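Probable sugar ABC transporter, sugar-binding protein (Streptococcus pneumoniae, PDB 2W7Y) binds the blood-group A-trisaccharide and is probably the solute-binding component of an ABC transporter that takes up sugars. Local coordinates at residues 156-168 / 269-283. Sequence-based numbering, arbitrary orientation.
Sequences LFTMGLWYNKDIF and FQEGKSAVFFNGVWA. With GAL (beta-D-galactopyranose), chain C; A2G (2-acetamido-2-deoxy-alpha-D-galactopyranose), chain B.
F157 and W282 meet at the glycan pocket in a T-shaped pair: F157 offers a flat apolar face, and CH2 of W282 stands over its centre, 3.6 Å from F157 CE2, with the planes at 60°. The broad indole suits its post, for one face lies against the C4–C5–C6 side of the galactose in CH-pi fashion while the other rests on CA of G280, a glycine that lets the ring lie close. With CG set between the backbone N and the carbonyl carbon (chi1 55°), W282 turns NE1 to the N-acetylgalactosamine O6, 2.9 Å away. The N279 amide supplies a second N-H, ND2 reaching the same O6 at 2.9 Å; E205 and R209 also hydrogen-bond to this sugar.

Behind this shell, V281 N gives T158 O a straight bond of 3.0 Å, and the T158 hydroxyl is held by N348. W162 brings an N-H on a largely apolar ring into a buried place: NE1 donates to G280 O at 3.1 Å. That oxygen lies in the indole plane, while NE1 comes from above the carbonyl's own plane and A283 N from that plane's other face. Farther out, W162 and F277 form an antiparallel hydrogen-bonded pair, and the apolar F269 ring packs CE2 against W162 CB. N164 closes the pairing through N to A275 O (2.8 Å) and caps helix 165-171 with OD1, an amide's natural role.

In this contact, then, aromatic carbon meets galactose and N-H groups meet N-acetylgalactosamine; the bonds behind W282 and N279 probably help hold those groups in position.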
# COMPACT_ATOMS: atom_id res chain seq x y z
N LEU A 156 0.53 -6.03 6.19
CA LEU A 156 -0.70 -5.27 5.96
C LEU A 156 -0.44 -3.89 5.35
O LEU A 156 0.54 -3.23 5.69
CB LEU A 156 -1.48 -5.13 7.27
CG LEU A 156 -2.65 -6.08 7.55
CD1 LEU A 156 -2.60 -7.40 6.78
CD2 LEU A 156 -2.76 -6.32 9.05
N PHE A 157 -1.33 -3.49 4.45
CA PHE A 157 -1.25 -2.18 3.81
C PHE A 157 -1.83 -1.12 4.75
O PHE A 157 -2.82 -0.44 4.44
CB PHE A 157 -1.97 -2.18 2.46
CG PHE A 157 -1.28 -1.36 1.41
CD1 PHE A 157 -0.35 -1.95 0.56
CD2 PHE A 157 -1.54 -0.00 1.28
CE1 PHE A 157 0.31 -1.20 -0.41
CE2 PHE A 157 -0.89 0.75 0.32
CZ PHE A 157 0.04 0.16 -0.53
N THR A 158 -1.18 -0.99 5.91
CA THR A 158 -1.59 -0.06 6.96
C THR A 158 -0.90 1.27 6.69
O THR A 158 0.32 1.37 6.76
CB THR A 158 -1.19 -0.63 8.35
OG1 THR A 158 -1.72 -1.95 8.48
CG2 THR A 158 -1.72 0.25 9.49
N MSE A 159 -1.70 2.28 6.36
CA MSE A 159 -1.15 3.54 5.87
C MSE A 159 -1.79 4.82 6.41
O MSE A 159 -2.97 5.11 6.17
CB MSE A 159 -1.17 3.54 4.33
CG MSE A 159 -0.94 4.90 3.71
SE MSE A 159 -0.44 4.76 1.85
CE MSE A 159 -1.86 3.62 1.21
N GLY A 160 -0.99 5.59 7.16
CA GLY A 160 -1.30 6.98 7.46
C GLY A 160 -0.41 7.85 6.59
O GLY A 160 -0.29 7.63 5.38
N LEU A 161 0.23 8.84 7.20
CA LEU A 161 1.20 9.66 6.47
C LEU A 161 2.36 10.07 7.39
O LEU A 161 2.36 9.75 8.58
CB LEU A 161 0.50 10.85 5.78
CG LEU A 161 0.18 12.26 6.33
CD1 LEU A 161 -1.13 12.77 5.75
CD2 LEU A 161 0.13 12.36 7.84
N TRP A 162 3.35 10.76 6.82
CA TRP A 162 4.49 11.25 7.60
C TRP A 162 4.69 12.74 7.39
O TRP A 162 4.43 13.25 6.30
CB TRP A 162 5.77 10.48 7.24
CG TRP A 162 5.66 9.00 7.47
CD1 TRP A 162 5.21 8.06 6.59
CD2 TRP A 162 6.00 8.29 8.67
NE1 TRP A 162 5.25 6.81 7.16
CE2 TRP A 162 5.74 6.92 8.44
CE3 TRP A 162 6.52 8.67 9.92
CZ2 TRP A 162 5.96 5.93 9.41
CZ3 TRP A 162 6.74 7.70 10.88
CH2 TRP A 162 6.47 6.34 10.62
N TYR A 163 5.13 13.43 8.43
CA TYR A 163 5.35 14.87 8.34
C TYR A 163 6.59 15.32 9.12
O TYR A 163 6.98 14.67 10.10
CB TYR A 163 4.11 15.65 8.79
CG TYR A 163 3.93 15.77 10.29
CD1 TYR A 163 3.45 14.70 11.04
CD2 TYR A 163 4.24 16.96 10.95
CE1 TYR A 163 3.28 14.81 12.42
CE2 TYR A 163 4.07 17.09 12.32
CZ TYR A 163 3.60 16.00 13.05
OH TYR A 163 3.43 16.12 14.41
N ASN A 164 7.20 16.41 8.66
CA ASN A 164 8.34 17.00 9.34
C ASN A 164 7.88 18.02 10.38
O ASN A 164 7.36 19.08 10.04
CB ASN A 164 9.29 17.65 8.32
CG ASN A 164 10.63 18.05 8.93
OD1 ASN A 164 10.70 18.70 9.97
ND2 ASN A 164 11.71 17.66 8.26
N LYS A 165 8.08 17.67 11.65
CA LYS A 165 7.66 18.52 12.78
C LYS A 165 8.31 19.90 12.79
O LYS A 165 7.68 20.89 13.16
CB LYS A 165 7.92 17.81 14.12
CG LYS A 165 7.19 16.48 14.30
CD LYS A 165 7.50 15.84 15.65
CE LYS A 165 8.90 15.23 15.67
NZ LYS A 165 9.30 14.78 17.03
N ASP A 166 9.58 19.96 12.37
CA ASP A 166 10.35 21.21 12.36
C ASP A 166 9.89 22.19 11.29
O ASP A 166 9.75 23.38 11.56
CB ASP A 166 11.85 20.94 12.21
CG ASP A 166 12.43 20.14 13.37
OD1 ASP A 166 11.77 20.03 14.43
OD2 ASP A 166 13.56 19.62 13.22
N ILE A 167 9.66 21.68 10.08
CA ILE A 167 9.15 22.49 8.97
C ILE A 167 7.75 23.05 9.27
O ILE A 167 7.48 24.22 8.98
CB ILE A 167 9.16 21.70 7.63
CG1 ILE A 167 10.61 21.38 7.22
CG2 ILE A 167 8.44 22.47 6.53
CD1 ILE A 167 10.75 20.35 6.10
N PHE A 168 6.89 22.22 9.86
CA PHE A 168 5.54 22.65 10.26
C PHE A 168 5.59 23.76 11.32
O PHE A 168 4.88 24.76 11.20
CB PHE A 168 4.72 21.47 10.77
CG PHE A 168 4.00 20.70 9.69
CD1 PHE A 168 4.71 19.91 8.78
CD2 PHE A 168 2.62 20.77 9.57
CE1 PHE A 168 4.06 19.20 7.77
CE2 PHE A 168 1.95 20.06 8.57
CZ PHE A 168 2.67 19.28 7.67
N PHE A 269 12.39 13.62 1.70
CA PHE A 269 11.73 13.75 2.99
C PHE A 269 12.68 13.48 4.15
O PHE A 269 12.68 14.22 5.14
CB PHE A 269 10.51 12.83 3.05
CG PHE A 269 9.67 13.03 4.27
CD1 PHE A 269 8.98 14.23 4.48
CD2 PHE A 269 9.56 12.03 5.22
CE1 PHE A 269 8.20 14.41 5.61
CE2 PHE A 269 8.78 12.21 6.36
CZ PHE A 269 8.11 13.40 6.55
N GLN A 270 13.50 12.43 4.01
CA GLN A 270 14.54 12.09 4.98
C GLN A 270 15.56 13.22 5.14
O GLN A 270 16.14 13.39 6.21
CB GLN A 270 15.28 10.82 4.55
CG GLN A 270 14.45 9.55 4.60
CD GLN A 270 15.16 8.34 4.00
OE1 GLN A 270 14.55 7.56 3.26
NE2 GLN A 270 16.43 8.17 4.33
N GLU A 271 15.77 13.98 4.07
CA GLU A 271 16.76 15.05 4.03
C GLU A 271 16.16 16.42 4.37
O GLU A 271 16.86 17.43 4.35
CB GLU A 271 17.46 15.08 2.67
CG GLU A 271 18.33 13.85 2.39
CD GLU A 271 18.96 13.85 1.00
OE1 GLU A 271 18.54 14.66 0.13
OE2 GLU A 271 19.87 13.03 0.77
N GLY A 272 14.86 16.44 4.67
CA GLY A 272 14.18 17.67 5.07
C GLY A 272 13.88 18.62 3.92
O GLY A 272 13.80 19.83 4.12
N LYS A 273 13.69 18.06 2.73
CA LYS A 273 13.39 18.85 1.53
C LYS A 273 11.88 18.96 1.26
O LYS A 273 11.46 19.78 0.46
CB LYS A 273 14.11 18.27 0.31
CG LYS A 273 15.62 18.41 0.36
CD LYS A 273 16.27 17.79 -0.87
CE LYS A 273 17.72 18.21 -1.00
NZ LYS A 273 18.60 17.56 0.01
N SER A 274 11.09 18.12 1.93
CA SER A 274 9.63 18.18 1.84
C SER A 274 8.99 18.12 3.23
O SER A 274 9.63 17.69 4.20
CB SER A 274 9.09 17.07 0.93
OG SER A 274 9.51 15.78 1.34
N ALA A 275 7.74 18.57 3.32
CA ALA A 275 7.05 18.69 4.60
C ALA A 275 6.23 17.46 4.96
O ALA A 275 6.19 17.06 6.12
CB ALA A 275 6.16 19.93 4.61
N VAL A 276 5.59 16.86 3.97
CA VAL A 276 4.77 15.67 4.18
C VAL A 276 5.07 14.56 3.15
O VAL A 276 5.48 14.83 2.02
CB VAL A 276 3.24 16.03 4.28
CG1 VAL A 276 2.85 17.00 3.21
CG2 VAL A 276 2.36 14.78 4.23
N PHE A 277 4.89 13.32 3.59
CA PHE A 277 5.22 12.14 2.81
C PHE A 277 4.11 11.11 2.97
O PHE A 277 3.92 10.56 4.05
CB PHE A 277 6.56 11.56 3.28
CG PHE A 277 7.05 10.37 2.50
CD1 PHE A 277 7.03 10.37 1.11
CD2 PHE A 277 7.56 9.26 3.16
CE1 PHE A 277 7.50 9.27 0.39
CE2 PHE A 277 8.03 8.16 2.46
CZ PHE A 277 8.00 8.16 1.07
N PHE A 278 3.37 10.88 1.89
CA PHE A 278 2.26 9.93 1.92
C PHE A 278 2.77 8.51 1.65
O PHE A 278 2.85 8.07 0.50
CB PHE A 278 1.16 10.33 0.91
CG PHE A 278 0.73 11.77 1.02
CD1 PHE A 278 0.03 12.22 2.13
CD2 PHE A 278 1.04 12.68 0.01
CE1 PHE A 278 -0.37 13.56 2.24
CE2 PHE A 278 0.64 14.01 0.11
CZ PHE A 278 -0.06 14.45 1.23
N ASN A 279 3.12 7.82 2.73
CA ASN A 279 3.53 6.41 2.66
C ASN A 279 3.09 5.65 3.91
O ASN A 279 2.74 6.27 4.92
CB ASN A 279 5.04 6.28 2.42
CG ASN A 279 5.42 4.95 1.78
OD1 ASN A 279 4.56 4.20 1.32
ND2 ASN A 279 6.72 4.66 1.75
N GLY A 280 3.10 4.32 3.83
CA GLY A 280 2.60 3.47 4.91
C GLY A 280 3.51 3.35 6.12
O GLY A 280 4.59 3.95 6.16
N VAL A 281 3.07 2.56 7.09
CA VAL A 281 3.80 2.36 8.35
C VAL A 281 5.16 1.70 8.13
O VAL A 281 6.09 1.90 8.91
CB VAL A 281 2.96 1.56 9.40
CG1 VAL A 281 1.68 2.31 9.76
CG2 VAL A 281 2.64 0.15 8.91
N TRP A 282 5.26 0.91 7.06
CA TRP A 282 6.47 0.18 6.70
C TRP A 282 7.66 1.10 6.39
O TRP A 282 8.79 0.63 6.30
CB TRP A 282 6.18 -0.74 5.51
CG TRP A 282 5.60 -0.02 4.31
CD1 TRP A 282 6.29 0.61 3.32
CD2 TRP A 282 4.20 0.14 3.99
NE1 TRP A 282 5.42 1.15 2.40
CE2 TRP A 282 4.14 0.88 2.79
CE3 TRP A 282 3.01 -0.27 4.60
CZ2 TRP A 282 2.92 1.21 2.18
CZ3 TRP A 282 1.80 0.06 3.99
CH2 TRP A 282 1.77 0.79 2.80
N ALA A 283 7.40 2.40 6.26
CA ALA A 283 8.44 3.40 6.02
C ALA A 283 9.27 3.72 7.27
O ALA A 283 10.29 4.40 7.18
CB ALA A 283 7.81 4.68 5.48
C1 GAL C . 6.59 -3.42 0.85
C2 GAL C . 6.09 -2.73 -0.42
C3 GAL C . 5.05 -1.65 -0.08
C4 GAL C . 3.97 -2.18 0.87
C5 GAL C . 4.65 -2.82 2.09
C6 GAL C . 3.68 -3.38 3.13
O1 GAL C . 7.32 -4.57 0.49
O2 GAL C . 7.21 -2.14 -1.06
O3 GAL C . 4.48 -1.15 -1.27
O4 GAL C . 3.17 -3.11 0.18
O5 GAL C . 5.52 -3.86 1.67
O6 GAL C . 4.33 -3.46 4.38
O5 A2G B . 4.88 1.17 -0.90
C1 A2G B . 4.04 0.10 -1.41
C2 A2G B . 3.54 0.51 -2.79
N2 A2G B . 2.72 -0.54 -3.39
C3 A2G B . 4.73 0.77 -3.72
O3 A2G B . 4.27 1.07 -5.04
C4 A2G B . 5.61 1.89 -3.16
O4 A2G B . 4.89 3.13 -3.14
C5 A2G B . 6.05 1.51 -1.74
C6 A2G B . 6.87 2.62 -1.08
O6 A2G B . 7.13 2.24 0.27
C7 A2G B . 1.49 -0.30 -3.85
O7 A2G B . 0.92 0.79 -3.78
C8 A2G B . 0.81 -1.52 -4.46
O HOH W 1 1.77 5.51 7.34
O HOH W 2 11.33 16.51 5.77